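Local coordinates for hypothetical protein PH1320 (Pyrococcus horikoshii, PDB 2E87) that binds GDP and is probably a GTP-binding protein of the Obg type, related to the nucleolar GTPase NOG1, though its precise cellular role is unknown, at residues 13-16 against 17-20; 86-89 against 90-94. All coordinates share one frame; numbering follows the deposited sequence.

Interaction 1 of 2, residues 13-16 against 17-20; sequences TADE and LIDK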
# COMPACT_ATOMS: atom_id res chain seq x y z
N THR A 13 -9.52 16.32 13.81
CA THR A 13 -10.49 17.06 13.01
C THR A 13 -10.25 18.56 13.19
O THR A 13 -9.58 18.98 14.14
CB THR A 13 -11.97 16.74 13.41
OG1 THR A 13 -12.22 17.21 14.74
CG2 THR A 13 -12.22 15.25 13.36
N ALA A 14 -10.79 19.37 12.28
CA ALA A 14 -10.61 20.81 12.39
C ALA A 14 -10.97 21.30 13.82
O ALA A 14 -10.21 22.04 14.44
CB ALA A 14 -11.47 21.53 11.35
N ASP A 15 -12.11 20.87 14.33
CA ASP A 15 -12.53 21.27 15.67
C ASP A 15 -11.57 20.85 16.78
O ASP A 15 -11.26 21.64 17.68
CB ASP A 15 -13.91 20.71 16.01
CG ASP A 15 -15.01 21.33 15.17
OD1 ASP A 15 -14.85 22.50 14.75
OD2 ASP A 15 -16.03 20.64 14.95
N GLU A 16 -11.09 19.61 16.71
CA GLU A 16 -10.17 19.12 17.73
C GLU A 16 -8.86 19.90 17.68
O GLU A 16 -8.27 20.17 18.72
CB GLU A 16 -9.89 17.61 17.54
CG GLU A 16 -11.14 16.75 17.50
CD GLU A 16 -10.89 15.29 17.07
OE1 GLU A 16 -9.99 15.05 16.23
OE2 GLU A 16 -11.61 14.39 17.57
N LEU A 17 -8.42 20.28 16.49
CA LEU A 17 -7.17 21.02 16.37
C LEU A 17 -7.38 22.43 16.90
O LEU A 17 -6.52 22.98 17.58
CB LEU A 17 -6.72 21.11 14.91
CG LEU A 17 -5.30 20.63 14.56
CD1 LEU A 17 -4.80 21.46 13.38
CD2 LEU A 17 -4.36 20.78 15.74
N ILE A 18 -8.53 23.00 16.58
CA ILE A 18 -8.85 24.34 17.03
C ILE A 18 -8.84 24.36 18.56
O ILE A 18 -8.17 25.17 19.18
CB ILE A 18 -10.24 24.78 16.53
CG1 ILE A 18 -10.19 25.02 15.02
CG2 ILE A 18 -10.69 26.04 17.26
CD1 ILE A 18 -11.57 25.23 14.40
N ASP A 19 -9.59 23.43 19.15
CA ASP A 19 -9.67 23.36 20.59
C ASP A 19 -8.31 23.13 21.24
O ASP A 19 -7.98 23.78 22.23
CB ASP A 19 -10.65 22.25 21.00
CG ASP A 19 -12.10 22.65 20.76
OD1 ASP A 19 -12.34 23.65 20.05
OD2 ASP A 19 -13.00 21.96 21.28
N LYS A 20 -7.52 22.23 20.67
CA LYS A 20 -6.20 21.94 21.21
C LYS A 20 -5.37 23.22 21.18
O LYS A 20 -4.77 23.61 22.17
CB LYS A 20 -5.51 20.86 20.38
CG LYS A 20 -4.22 20.32 20.97
CD LYS A 20 -3.60 19.28 20.02
CE LYS A 20 -2.53 18.43 20.70
NZ LYS A 20 -3.12 17.63 21.82
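Leu17 N donates to Thr13 O at 2.9 Å. It closes the first turn of helix 14-30, and Thr13 is the N-cap. Thr13 and Glu16 form a capping box. Thr13 N donates to Glu16 OE1 at 2.8 Å, and Glu16 N returns a weak bond to Thr13 OG1 at 3.3 Å. The carboxylate of Glu16 folds back over the start of the helix because CG stands beside the backbone N (chi1 -55°). Thr13 N meets OE1 from above the carboxylate plane, 36° out of it. Four backbone bonds join the two segments, while the side chains of Asp15 and Glu16 set out away from the next turn.

The turn continues with Ile18 N on Ala14 O, Asp19 N on Asp15 O and Lys20 N on Glu16 O. The Asp19 bond is the straightest of the four, with an N-H...O angle of 172°. Ala14 O also meets the Ile18 side chain: CG1 lies 3.0 Å from this oxygen and CD1 3.5 Å. On the exposed side, Asp15 OD1 and Asp19 OD1 are 6.0 Å apart, on two carboxylates of the same charge.

Leu17 turns its side chain to Val57, Asn60 and Leu61 of helix 38-67. Ile18 packs on Ala137 and Leu140 of helix 122-142. Ala14 N is hydrogen-bonded to Asp144 OD2.

Asp144 and, more weakly, Thr13 OG1 thus give the amides of Ala14 and Glu16 acceptors that no preceding turn could supply; Glu16 OE1 takes Thr13 N. The acidic groups of Asp15, Glu16 and Asp144 lie near the positive end of the helix dipole, which would probably stabilise their negative charge and the start of the helix.

Interaction 2 of 2, residues 86-89 against 90-94; sequences VDRD and TFHKA. With SO4 (sulfate ion), chain B.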
# COMPACT_ATOMS: atom_id res chain seq x y z
N VAL A 86 -8.11 3.87 -1.66
CA VAL A 86 -8.52 5.20 -1.23
C VAL A 86 -8.43 6.27 -2.29
O VAL A 86 -8.76 7.43 -2.03
CB VAL A 86 -7.65 5.64 -0.02
CG1 VAL A 86 -7.66 4.55 1.03
CG2 VAL A 86 -6.20 5.90 -0.46
N ASP A 87 -7.98 5.88 -3.48
CA ASP A 87 -7.82 6.77 -4.63
C ASP A 87 -6.60 7.68 -4.55
O ASP A 87 -6.58 8.66 -3.81
CB ASP A 87 -9.06 7.64 -4.87
CG ASP A 87 -9.00 8.37 -6.19
OD1 ASP A 87 -8.54 9.53 -6.23
OD2 ASP A 87 -9.37 7.76 -7.21
N ARG A 88 -5.59 7.37 -5.35
CA ARG A 88 -4.34 8.12 -5.35
C ARG A 88 -4.48 9.64 -5.50
O ARG A 88 -3.84 10.39 -4.77
CB ARG A 88 -3.43 7.62 -6.47
CG ARG A 88 -2.05 8.26 -6.42
CD ARG A 88 -1.47 8.44 -7.81
NE ARG A 88 -1.33 7.17 -8.52
CZ ARG A 88 -0.27 6.37 -8.41
NH1 ARG A 88 0.75 6.72 -7.63
NH2 ARG A 88 -0.24 5.23 -9.10
N ASP A 89 -5.29 10.07 -6.45
CA ASP A 89 -5.46 11.50 -6.71
C ASP A 89 -6.11 12.22 -5.53
O ASP A 89 -5.73 13.33 -5.18
CB ASP A 89 -6.26 11.69 -8.01
CG ASP A 89 -6.41 13.16 -8.39
OD1 ASP A 89 -7.53 13.70 -8.21
OD2 ASP A 89 -5.42 13.78 -8.85
N THR A 90 -7.08 11.58 -4.90
CA THR A 90 -7.75 12.14 -3.75
C THR A 90 -6.76 12.26 -2.58
O THR A 90 -6.74 13.26 -1.86
CB THR A 90 -8.94 11.27 -3.31
OG1 THR A 90 -9.89 11.21 -4.38
CG2 THR A 90 -9.62 11.84 -2.08
N PHE A 91 -5.94 11.23 -2.40
CA PHE A 91 -4.97 11.23 -1.32
C PHE A 91 -3.98 12.38 -1.48
O PHE A 91 -3.75 13.14 -0.55
CB PHE A 91 -4.21 9.90 -1.28
CG PHE A 91 -3.64 9.58 0.07
CD1 PHE A 91 -4.44 9.05 1.07
CD2 PHE A 91 -2.30 9.85 0.34
CE1 PHE A 91 -3.91 8.79 2.33
CE2 PHE A 91 -1.76 9.60 1.60
CZ PHE A 91 -2.57 9.07 2.60
N HIS A 92 -3.39 12.51 -2.67
CA HIS A 92 -2.42 13.56 -2.93
C HIS A 92 -3.00 14.93 -2.65
O HIS A 92 -2.31 15.79 -2.08
CB HIS A 92 -1.92 13.51 -4.38
CG HIS A 92 -0.71 12.64 -4.57
ND1 HIS A 92 -0.42 12.02 -5.76
CD2 HIS A 92 0.29 12.31 -3.72
CE1 HIS A 92 0.71 11.34 -5.64
NE2 HIS A 92 1.15 11.50 -4.41
N LYS A 93 -4.25 15.14 -3.05
CA LYS A 93 -4.91 16.41 -2.87
C LYS A 93 -5.26 16.72 -1.43
O LYS A 93 -5.19 17.88 -1.01
CB LYS A 93 -6.16 16.49 -3.74
CG LYS A 93 -5.82 16.69 -5.19
CD LYS A 93 -7.02 16.63 -6.10
CE LYS A 93 -6.57 16.80 -7.54
NZ LYS A 93 -7.67 16.60 -8.50
N ALA A 94 -5.64 15.70 -0.68
CA ALA A 94 -5.97 15.90 0.71
C ALA A 94 -4.68 16.34 1.40
O ALA A 94 -4.66 17.34 2.14
CB ALA A 94 -6.49 14.61 1.32
S SO4 B . 4.73 11.81 -3.03
O1 SO4 B . 5.97 11.18 -2.40
O2 SO4 B . 3.45 11.55 -2.22
O3 SO4 B . 5.02 13.32 -3.04
O4 SO4 B . 4.53 11.19 -4.40
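Asp87 OD1 accepts two hydrogen bonds from Thr90. Thr90 N reaches its anti lone pair at 2.8 Å. Thr90 OG1 donates to the same oxygen at 2.8 Å, from 47° above the carboxylate plane. Asp87 is the N-cap of helix 88-117, and its positive phi breaks the chain away from helix 76-86. CG lies anti to the backbone N (chi1 -169°), which carries the carboxylate to the first-turn amide. Phe91 N bonds to Asp87 O, so this one residue accepts with both backbone and side chain.

One turn on, Lys93 N bonds to Asp89 O at 3.2 Å. The two side chains also form a salt bridge. The extended Lys93 chain brings NZ to the syn lone pair of Asp89 OD1 at 2.9 Å, on the exposed side of the helix.

His92 N bonds to Arg88 O. The His92 and Arg88 side chains run side by side. The ring edge of His92 faces a sulfate, probably from the crystallisation liquor. NE2 donates to SO4 O2 at 3.2 Å and more weakly to SO4 O4 at 3.4 Å; Ser72 OG also bonds to this ion. Arg88 N is satisfied by Asp83 OD2 of the preceding helix, and Arg88 NH1 makes a weak hydrogen bond to Gln79 OE1.

The apolar contact is Val86 CG2 on Phe91 CD1, 3.9 Å apart. Both side chains face helix 144-156, where Val86 touches Ala153 and Phe91 packs on Tyr149 and Leu150. Tyr149 OH is also hydrogen-bonded to Val86 O, joining the junction of helices 76-86 and 88-117 to helix 144-156.

Interactions 1 and 2 both lie in the NOG1 N-terminal helical domain. Interaction 1 comes first; the rest of helix 14-30, helix 38-67 and most of helix 76-86 lie between. Each marks the start of a helix: 14-30 for interaction 1, 88-117 for interaction 2. Their centres are 23 Å apart and their nearest atoms about 12 Å, so they do not touch. Helix 144-156 meets both: its first part borders residues 13-16, while Tyr149 and Leu150 pack on residues 90-94. Two capped helix starts are thus placed along one shared helix of the bundle. Both lie away from the GDP pocket of the G domain.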